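Local coordinates for protein FimX (PDB 3HV8), which carries an EAL domain, which in this model holds a bound C2E in its pocket, at residues 26-31 with 81-86; 39-44 with 259-264; 115-120 with 149-154. All coordinates share one frame; numbering follows the deposited sequence.

Contact 1: 26-31 with 81-86; sequences QALETN and EKIDRW
Trp-86 holds its CG anti to the backbone N (chi1 -170°), and Asn-31 holds its CG beside its own backbone N, anti to the carbonyl carbon. These rotations bring the indole N-H up to the amide oxygen. The two segments belong to helices 20-30 and 80-96 of the EAL domain, a variant of the TIM barrel. The axes of the short stretches 26-30 and 81-86 run at 24° to each other and approach to 10.7 Å. That spacing is bridged by side chains rather than by close backbone packing.

Leu-28 does most of the apolar work. It lies across the side chain of Lys-82, and Leu-28 CD1 meets Lys-82 CB at 3.9 Å. The other branch lies over the backbone of the second helix. Leu-28 CD2 rests 3.7 Å from Lys-82 O, an oxygen already engaged by Trp-86 N one turn on. Leu-28 CD2 also touches Ile-83 CG1 at 4.0 Å. Phe-33, on the strand that follows the first helix, packs against both Leu-28 and Trp-86.

The far face of helix 80-96 serves the ligand pocket: Asp-84 OD1 is hydrogen-bonded to C2E. Ile-83 also lies near the ligand, with its side chain about 5 Å away.

Asn-31 leaves the helical path with positive phi, and its side chain meets the indole with the amide plane turned steeply against the ring. Trp-86 NE1 donates to Asn-31 OD1 at 3.0 Å with an N-H...O angle of 145°; NE1 lies in the amide carbonyl plane, while OD1 sits slightly out of the indole plane.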
loop_
_atom_site.group_PDB
_atom_site.type_symbol
_atom_site.label_atom_id
_atom_site.label_comp_id
_atom_site.label_asym_id
_atom_site.label_seq_id
_atom_site.Cartn_x
_atom_site.Cartn_y
_atom_site.Cartn_z
ATOM N N GLN A 26 -2.423 -2.848 -24.661
ATOM C CA GLN A 26 -3.339 -1.830 -25.170
ATOM C C GLN A 26 -3.847 -0.915 -24.052
ATOM O O GLN A 26 -3.916 0.302 -24.213
ATOM C CB GLN A 26 -4.498 -2.531 -25.875
ATOM C CG GLN A 26 -5.651 -1.685 -26.300
ATOM C CD GLN A 26 -6.588 -2.482 -27.178
ATOM O OE1 GLN A 26 -6.293 -2.730 -28.346
ATOM N NE2 GLN A 26 -7.708 -2.917 -26.612
ATOM N N ALA A 27 -4.204 -1.497 -22.912
ATOM C CA ALA A 27 -4.719 -0.725 -21.780
ATOM C C ALA A 27 -3.735 0.348 -21.295
ATOM O O ALA A 27 -4.158 1.449 -20.927
ATOM C CB ALA A 27 -5.063 -1.680 -20.619
ATOM N N LEU A 28 -2.446 0.012 -21.287
ATOM C CA LEU A 28 -1.370 0.915 -20.878
ATOM C C LEU A 28 -1.252 2.132 -21.778
ATOM O O LEU A 28 -0.693 3.154 -21.374
ATOM C CB LEU A 28 -0.032 0.181 -20.852
ATOM C CG LEU A 28 0.167 -0.683 -19.607
ATOM C CD1 LEU A 28 1.299 -1.666 -19.845
ATOM C CD2 LEU A 28 0.408 0.201 -18.368
ATOM N N GLU A 29 -1.774 2.013 -22.992
ATOM C CA GLU A 29 -1.707 3.118 -23.953
ATOM C C GLU A 29 -3.032 3.853 -24.133
ATOM O O GLU A 29 -3.096 4.847 -24.865
ATOM C CB GLU A 29 -1.202 2.612 -25.308
ATOM C CG GLU A 29 0.190 1.998 -25.274
ATOM C CD GLU A 29 1.289 3.016 -24.998
ATOM O OE1 GLU A 29 2.475 2.622 -25.016
ATOM O OE2 GLU A 29 0.976 4.206 -24.768
ATOM N N THR A 30 -4.086 3.386 -23.480
ATOM C CA THR A 30 -5.414 3.980 -23.649
ATOM C C THR A 30 -6.120 4.369 -22.349
ATOM O O THR A 30 -7.322 4.627 -22.343
ATOM C CB THR A 30 -6.334 3.025 -24.406
ATOM O OG1 THR A 30 -6.415 1.788 -23.676
ATOM C CG2 THR A 30 -5.797 2.746 -25.796
ATOM N N ASN A 31 -5.378 4.409 -21.241
ATOM C CA ASN A 31 -5.963 4.690 -19.919
ATOM C C ASN A 31 -7.085 3.726 -19.542
ATOM O O ASN A 31 -8.033 4.111 -18.869
ATOM C CB ASN A 31 -6.505 6.130 -19.803
ATOM C CG ASN A 31 -5.416 7.151 -19.560
ATOM O OD1 ASN A 31 -4.371 6.846 -18.999
ATOM N ND2 ASN A 31 -5.660 8.384 -19.991
ATOM N N GLU A 81 6.503 -3.069 -14.502
ATOM C CA GLU A 81 7.043 -1.744 -14.253
ATOM C C GLU A 81 6.178 -0.674 -14.898
ATOM O O GLU A 81 5.876 0.349 -14.287
ATOM C CB GLU A 81 8.478 -1.634 -14.765
ATOM C CG GLU A 81 9.462 -2.629 -14.130
ATOM C CD GLU A 81 9.616 -3.920 -14.926
ATOM O OE1 GLU A 81 8.689 -4.294 -15.676
ATOM O OE2 GLU A 81 10.680 -4.565 -14.796
ATOM N N LYS A 82 5.754 -0.919 -16.138
ATOM C CA LYS A 82 4.881 0.029 -16.834
ATOM C C LYS A 82 3.549 0.228 -16.118
ATOM O O LYS A 82 3.041 1.339 -16.041
ATOM C CB LYS A 82 4.630 -0.417 -18.280
ATOM C CG LYS A 82 5.701 0.034 -19.249
ATOM C CD LYS A 82 5.241 -0.141 -20.688
ATOM C CE LYS A 82 6.034 -1.227 -21.384
ATOM N NZ LYS A 82 7.455 -0.810 -21.529
ATOM N N ILE A 83 2.956 -0.845 -15.603
ATOM C CA ILE A 83 1.733 -0.705 -14.828
ATOM C C ILE A 83 1.967 0.146 -13.580
ATOM O O ILE A 83 1.187 1.058 -13.282
ATOM C CB ILE A 83 1.153 -2.091 -14.442
ATOM C CG1 ILE A 83 0.579 -2.776 -15.688
ATOM C CG2 ILE A 83 0.119 -1.953 -13.336
ATOM C CD1 ILE A 83 0.109 -4.208 -15.446
ATOM N N ASP A 84 3.056 -0.120 -12.868
ATOM C CA ASP A 84 3.369 0.680 -11.690
ATOM C C ASP A 84 3.576 2.160 -12.048
ATOM O O ASP A 84 3.111 3.036 -11.326
ATOM C CB ASP A 84 4.606 0.128 -10.959
ATOM C CG ASP A 84 4.312 -1.137 -10.159
ATOM O OD1 ASP A 84 3.123 -1.471 -9.927
ATOM O OD2 ASP A 84 5.291 -1.795 -9.768
ATOM N N ARG A 85 4.251 2.448 -13.160
ATOM C CA ARG A 85 4.440 3.847 -13.541
ATOM C C ARG A 85 3.099 4.507 -13.854
ATOM O O ARG A 85 2.902 5.675 -13.520
ATOM C CB ARG A 85 5.366 3.991 -14.758
ATOM C CG ARG A 85 6.745 3.331 -14.628
ATOM C CD ARG A 85 7.682 4.015 -13.652
ATOM N NE ARG A 85 9.024 3.406 -13.659
ATOM C CZ ARG A 85 10.036 3.810 -14.428
ATOM N NH1 ARG A 85 11.213 3.193 -14.366
ATOM N NH2 ARG A 85 9.877 4.833 -15.262
ATOM N N TRP A 86 2.176 3.771 -14.481
ATOM C CA TRP A 86 0.841 4.309 -14.775
ATOM C C TRP A 86 0.137 4.665 -13.462
ATOM O O TRP A 86 -0.445 5.742 -13.320
ATOM C CB TRP A 86 -0.002 3.294 -15.576
ATOM C CG TRP A 86 -1.274 3.873 -16.093
ATOM C CD1 TRP A 86 -1.479 4.404 -17.348
ATOM C CD2 TRP A 86 -2.518 4.010 -15.396
ATOM N NE1 TRP A 86 -2.763 4.856 -17.459
ATOM C CE2 TRP A 86 -3.424 4.646 -16.279
ATOM C CE3 TRP A 86 -2.954 3.680 -14.106
ATOM C CZ2 TRP A 86 -4.745 4.940 -15.920
ATOM C CZ3 TRP A 86 -4.266 3.972 -13.748
ATOM C CH2 TRP A 86 -5.145 4.605 -14.652
#

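Contact 2: 39-44 with 259-264; sequences PVISLR and MDYDFS
Pro-39 and Tyr-261 make a CH-pi contact where the C-terminal tail runs beside strand 33-42, the strand of this TIM-barrel-like EAL fold that is antiparallel to both its neighbours. Pro-39 CG stands 4.0 Å from the centroid of the Tyr-261 ring, 26° off the ring normal. It therefore lies over the face, displaced toward the rim. Tyr-261 has its CG anti to the backbone N (chi1 -172°), which carries the ring toward the strand.

The other apolar contacts flank this one. Ile-41 crosses the far part of the tyrosine ring, with CG1 3.7 Å from Tyr-261 CE1. Pro-39 CB also reaches the second aromatic, 3.7 Å from Phe-263 CZ. Tyr-261 turns its edge to the Phe-263 ring, with CD1 over the ring centre. Tyr-51 of the adjacent strand meets Phe-263 edge-to-face.

No hydrogen bond joins the two segments; the polar links named here go to other residues. Tyr-261 N is hydrogen-bonded to Tyr-51 OH, and Val-40 and Ile-41 pair with neighbouring strands. Between the segments a carbonyl meets only a ring C-H: Val-40 O lies in the plane of the Phe-263 ring, 3.6 Å from CE1 at its edge.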
loop_
_atom_site.group_PDB
_atom_site.type_symbol
_atom_site.label_atom_id
_atom_site.label_comp_id
_atom_site.label_asym_id
_atom_site.label_seq_id
_atom_site.Cartn_x
_atom_site.Cartn_y
_atom_site.Cartn_z
ATOM N N PRO A 39 -9.997 4.529 2.312
ATOM C CA PRO A 39 -9.432 5.370 3.373
ATOM C C PRO A 39 -8.758 4.548 4.458
ATOM O O PRO A 39 -9.163 3.415 4.755
ATOM C CB PRO A 39 -10.660 6.120 3.926
ATOM C CG PRO A 39 -11.807 5.214 3.594
ATOM C CD PRO A 39 -11.466 4.634 2.237
ATOM N N VAL A 40 -7.697 5.128 5.019
ATOM C CA VAL A 40 -6.967 4.568 6.145
ATOM C C VAL A 40 -7.186 5.542 7.301
ATOM O O VAL A 40 -6.865 6.726 7.200
ATOM C CB VAL A 40 -5.448 4.403 5.806
ATOM C CG1 VAL A 40 -4.668 3.888 6.993
ATOM C CG2 VAL A 40 -5.273 3.453 4.603
ATOM N N ILE A 41 -7.743 5.032 8.392
ATOM C CA ILE A 41 -8.260 5.874 9.464
ATOM C C ILE A 41 -7.287 5.947 10.650
ATOM O O ILE A 41 -6.837 4.915 11.146
ATOM C CB ILE A 41 -9.656 5.339 9.905
ATOM C CG1 ILE A 41 -10.742 5.810 8.926
ATOM C CG2 ILE A 41 -10.006 5.821 11.293
ATOM C CD1 ILE A 41 -10.666 5.185 7.552
ATOM N N SER A 42 -6.972 7.170 11.090
ATOM C CA SER A 42 -6.135 7.399 12.279
ATOM C C SER A 42 -6.957 7.205 13.542
ATOM O O SER A 42 -8.059 7.759 13.655
ATOM C CB SER A 42 -5.549 8.825 12.284
ATOM O OG SER A 42 -4.938 9.132 13.538
ATOM N N LEU A 43 -6.418 6.446 14.487
ATOM C CA LEU A 43 -7.052 6.285 15.795
ATOM C C LEU A 43 -6.443 7.194 16.859
ATOM O O LEU A 43 -6.961 7.258 17.971
ATOM C CB LEU A 43 -6.977 4.834 16.261
ATOM C CG LEU A 43 -7.770 3.841 15.399
ATOM C CD1 LEU A 43 -7.740 2.469 16.026
ATOM C CD2 LEU A 43 -9.221 4.345 15.229
ATOM N N ARG A 44 -5.358 7.895 16.534
ATOM C CA ARG A 44 -4.593 8.586 17.579
ATOM C C ARG A 44 -4.484 10.090 17.397
ATOM O O ARG A 44 -3.694 10.741 18.078
ATOM C CB ARG A 44 -3.195 7.977 17.703
ATOM C CG ARG A 44 -3.201 6.463 17.822
ATOM C CD ARG A 44 -4.038 5.959 19.018
ATOM N NE ARG A 44 -4.367 4.538 18.866
ATOM C CZ ARG A 44 -5.245 3.870 19.607
ATOM N NH1 ARG A 44 -5.476 2.579 19.363
ATOM N NH2 ARG A 44 -5.898 4.487 20.588
ATOM N N MET A 259 -12.468 10.021 -3.562
ATOM C CA MET A 259 -11.946 10.333 -2.239
ATOM C C MET A 259 -12.880 11.302 -1.523
ATOM O O MET A 259 -12.627 12.507 -1.484
ATOM C CB MET A 259 -10.549 10.943 -2.339
ATOM C CG MET A 259 -9.452 9.937 -2.686
ATOM S SD MET A 259 -7.819 10.707 -2.854
ATOM C CE MET A 259 -7.912 11.335 -4.526
ATOM N N ASP A 260 -13.962 10.778 -0.962
ATOM C CA ASP A 260 -14.894 11.642 -0.234
ATOM C C ASP A 260 -15.256 11.115 1.150
ATOM O O ASP A 260 -16.345 11.367 1.663
ATOM C CB ASP A 260 -16.144 11.991 -1.070
ATOM C CG ASP A 260 -16.735 10.796 -1.787
ATOM O OD1 ASP A 260 -16.445 9.651 -1.393
ATOM O OD2 ASP A 260 -17.505 11.004 -2.750
ATOM N N TYR A 261 -14.320 10.398 1.761
ATOM C CA TYR A 261 -14.484 9.929 3.125
ATOM C C TYR A 261 -14.430 11.114 4.079
ATOM O O TYR A 261 -13.625 12.031 3.907
ATOM C CB TYR A 261 -13.387 8.916 3.494
ATOM C CG TYR A 261 -13.609 8.244 4.819
ATOM C CD1 TYR A 261 -12.899 8.634 5.953
ATOM C CD2 TYR A 261 -14.554 7.222 4.952
ATOM C CE1 TYR A 261 -13.108 8.022 7.168
ATOM C CE2 TYR A 261 -14.771 6.611 6.167
ATOM C CZ TYR A 261 -14.052 7.012 7.270
ATOM O OH TYR A 261 -14.263 6.405 8.485
ATOM N N ASP A 262 -15.290 11.083 5.089
ATOM C CA ASP A 262 -15.301 12.107 6.117
ATOM C C ASP A 262 -14.365 11.702 7.250
ATOM O O ASP A 262 -14.757 10.959 8.149
ATOM C CB ASP A 262 -16.730 12.290 6.640
ATOM C CG ASP A 262 -16.878 13.513 7.516
ATOM O OD1 ASP A 262 -15.880 14.240 7.691
ATOM O OD2 ASP A 262 -17.995 13.741 8.028
ATOM N N PHE A 263 -13.123 12.185 7.208
ATOM C CA PHE A 263 -12.139 11.849 8.238
ATOM C C PHE A 263 -12.397 12.608 9.540
ATOM O O PHE A 263 -12.014 12.158 10.622
ATOM C CB PHE A 263 -10.710 12.131 7.752
ATOM C CG PHE A 263 -10.248 11.229 6.635
ATOM C CD1 PHE A 263 -9.555 10.053 6.906
ATOM C CD2 PHE A 263 -10.484 11.568 5.314
ATOM C CE1 PHE A 263 -9.130 9.232 5.879
ATOM C CE2 PHE A 263 -10.059 10.751 4.282
ATOM C CZ PHE A 263 -9.382 9.583 4.569
ATOM N N SER A 264 -13.045 13.763 9.430
ATOM C CA SER A 264 -13.301 14.608 10.591
ATOM C C SER A 264 -14.136 13.871 11.632
ATOM O O SER A 264 -15.285 13.511 11.375
ATOM C CB SER A 264 -14.010 15.900 10.174
ATOM O OG SER A 264 -15.381 15.670 9.907
#

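Contact 3: 115-120 with 149-154; sequences SLQDPG and TSYLKQ
Leu-116, in the last turn of helix 113-116, faces Tyr-151 and Gln-154 where helix 145-150 gives way to helix 152-164. The contact joins that helix end to that junction in the EAL domain, a TIM-barrel-like fold. Leu-116 CD1 lies 4.3 Å from Tyr-151 CD2. Leu-116 has two deposited conformers, so that touch is doubtful. A contact from the backbone oxygen does not depend on that rotamer: Leu-116 O meets Gln-154 CB at 3.6 Å. One water lies 2.8 Å from Leu-116 O and 2.9 Å from Gln-154 O. Further acceptors lie within its reach, so its protons may be shared among them.

Gln-117 comes next and reaches along the tyrosine. Its chain is extended beyond CG (chi2 178°), which lays the amide beside one part of the ring. Gln-117 NE2 and CD each lie 3.6 Å from Tyr-151 CE1. Amide and ring planes are 38° apart. Tyr-151 is the N-cap residue of helix 152-164, so the amide packs at the junction of the two helices.

Asp-118 then turns the chain toward helix 121-132. Asp-118 OD2 caps Gly-120 N at 2.9 Å, with an N-H...O angle of 149° and the donor above the carboxylate plane. Asp-118 OD1 makes a salt bridge to Arg-85 on helix 80-96.

No direct hydrogen bond joins the two segments. They meet mainly through nonpolar surface and an oblique amide-ring contact, with one water in bonding range of two carbonyls, while Asp-118 fixes the turn through both its oxygens.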
loop_
_atom_site.group_PDB
_atom_site.type_symbol
_atom_site.label_atom_id
_atom_site.label_comp_id
_atom_site.label_asym_id
_atom_site.label_seq_id
_atom_site.Cartn_x
_atom_site.Cartn_y
_atom_site.Cartn_z
ATOM N N SER A 115 9.226 -3.443 -9.930
ATOM C CA SER A 115 9.641 -2.073 -9.652
ATOM C C SER A 115 10.740 -2.010 -8.588
ATOM O O SER A 115 11.605 -1.139 -8.641
ATOM C CB SER A 115 8.449 -1.190 -9.282
ATOM O OG SER A 115 7.639 -0.956 -10.425
ATOM N N LEU A 116 10.725 -2.930 -7.627
ATOM C CA LEU A 116 11.804 -2.964 -6.637
ATOM C C LEU A 116 13.143 -3.132 -7.324
ATOM O O LEU A 116 14.141 -2.526 -6.932
ATOM C CB LEU A 116 11.623 -4.117 -5.657
ATOM C CG LEU A 116 10.465 -4.005 -4.686
ATOM C CD1 LEU A 116 10.408 -5.232 -3.783
ATOM C CD2 LEU A 116 10.606 -2.734 -3.858
ATOM N N GLN A 117 13.156 -3.972 -8.350
ATOM C CA GLN A 117 14.400 -4.301 -9.037
ATOM C C GLN A 117 14.806 -3.317 -10.139
ATOM O O GLN A 117 15.827 -3.504 -10.802
ATOM C CB GLN A 117 14.281 -5.704 -9.629
ATOM C CG GLN A 117 14.074 -6.778 -8.584
ATOM C CD GLN A 117 13.915 -8.144 -9.208
ATOM O OE1 GLN A 117 12.828 -8.510 -9.650
ATOM N NE2 GLN A 117 15.003 -8.909 -9.252
ATOM N N ASP A 118 14.006 -2.275 -10.339
ATOM C CA ASP A 118 14.155 -1.376 -11.488
ATOM C C ASP A 118 15.023 -0.186 -11.100
ATOM O O ASP A 118 14.575 0.692 -10.378
ATOM C CB ASP A 118 12.758 -0.906 -11.905
ATOM C CG ASP A 118 12.761 -0.026 -13.142
ATOM O OD1 ASP A 118 11.648 0.355 -13.580
ATOM O OD2 ASP A 118 13.848 0.288 -13.680
ATOM N N PRO A 119 16.278 -0.148 -11.585
ATOM C CA PRO A 119 17.179 0.958 -11.239
ATOM C C PRO A 119 16.700 2.291 -11.816
ATOM O O PRO A 119 17.177 3.348 -11.416
ATOM C CB PRO A 119 18.493 0.540 -11.907
ATOM C CG PRO A 119 18.058 -0.350 -13.029
ATOM C CD PRO A 119 16.962 -1.155 -12.413
ATOM N N GLY A 120 15.752 2.250 -12.746
ATOM C CA GLY A 120 15.233 3.477 -13.322
ATOM C C GLY A 120 14.095 4.126 -12.547
ATOM O O GLY A 120 13.698 5.250 -12.840
ATOM N N THR A 149 11.443 -9.134 1.700
ATOM C CA THR A 149 12.307 -10.195 2.175
ATOM C C THR A 149 13.047 -10.874 1.010
ATOM O O THR A 149 14.243 -11.150 1.090
ATOM C CB THR A 149 11.454 -11.194 2.966
ATOM O OG1 THR A 149 10.661 -10.464 3.927
ATOM C CG2 THR A 149 12.325 -12.191 3.692
ATOM N N SER A 150 12.343 -11.094 -0.093
ATOM C CA SER A 150 12.933 -11.732 -1.269
ATOM C C SER A 150 13.982 -10.871 -1.946
ATOM O O SER A 150 14.934 -11.385 -2.543
ATOM C CB SER A 150 11.849 -12.013 -2.319
ATOM O OG SER A 150 10.908 -12.974 -1.885
ATOM N N TYR A 151 13.783 -9.560 -1.908
ATOM C CA TYR A 151 14.629 -8.615 -2.629
ATOM C C TYR A 151 15.168 -7.587 -1.644
ATOM O O TYR A 151 15.038 -6.380 -1.848
ATOM C CB TYR A 151 13.818 -7.918 -3.740
ATOM C CG TYR A 151 13.176 -8.911 -4.681
ATOM C CD1 TYR A 151 13.926 -9.535 -5.672
ATOM C CD2 TYR A 151 11.836 -9.257 -4.547
ATOM C CE1 TYR A 151 13.339 -10.461 -6.522
ATOM C CE2 TYR A 151 11.241 -10.186 -5.396
ATOM C CZ TYR A 151 12.009 -10.788 -6.372
ATOM O OH TYR A 151 11.422 -11.730 -7.190
ATOM N N LEU A 152 15.756 -8.083 -0.564
ATOM C CA LEU A 152 16.123 -7.227 0.560
ATOM C C LEU A 152 17.101 -6.124 0.171
ATOM O O LEU A 152 16.900 -4.968 0.519
ATOM C CB LEU A 152 16.683 -8.073 1.692
ATOM C CG LEU A 152 16.953 -7.328 2.992
ATOM C CD1 LEU A 152 15.646 -6.911 3.639
ATOM C CD2 LEU A 152 17.761 -8.213 3.933
ATOM N N LYS A 153 18.156 -6.465 -0.561
ATOM C CA LYS A 153 19.117 -5.441 -0.970
ATOM C C LYS A 153 18.462 -4.360 -1.827
ATOM O O LYS A 153 18.683 -3.163 -1.619
ATOM C CB LYS A 153 20.321 -6.066 -1.681
ATOM C CG LYS A 153 21.271 -6.758 -0.711
ATOM C CD LYS A 153 22.571 -7.206 -1.365
ATOM C CE LYS A 153 23.332 -8.154 -0.439
ATOM N NZ LYS A 153 24.756 -8.346 -0.848
ATOM N N GLN A 154 17.605 -4.764 -2.762
ATOM C CA GLN A 154 16.928 -3.791 -3.608
ATOM C C GLN A 154 15.910 -2.946 -2.847
ATOM O O GLN A 154 15.759 -1.758 -3.113
ATOM C CB GLN A 154 16.245 -4.495 -4.770
ATOM C CG GLN A 154 17.225 -5.245 -5.630
ATOM C CD GLN A 154 17.267 -6.732 -5.313
ATOM O OE1 GLN A 154 17.328 -7.154 -4.148
ATOM N NE2 GLN A 154 17.231 -7.541 -6.362
HETATM O O HOH W 1 16.006 -0.716 -5.790
#

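From the N terminus, helix 20-30 starts contact 1 and strand 33-42 starts contact 2. Contact 1 closes at helix 80-96, before contact 3 opens at the end of helix 113-116. Contact 3 closes at the start of helix 152-164. Contact 2 closes last, at the C-terminal tail, so its loop crosses that of contact 1 and encloses contact 3. Contacts 1 and 3 are in series and touch: Asp-84 OD2 is probably hydrogen-bonded to Ser-115 OG. Contact 1 joins two helices, contact 3 a helix end to a helix junction. Contact 2 lies across the chain's centre from contact 3, their centres about 31 Å apart, and fastens the tail to an early strand.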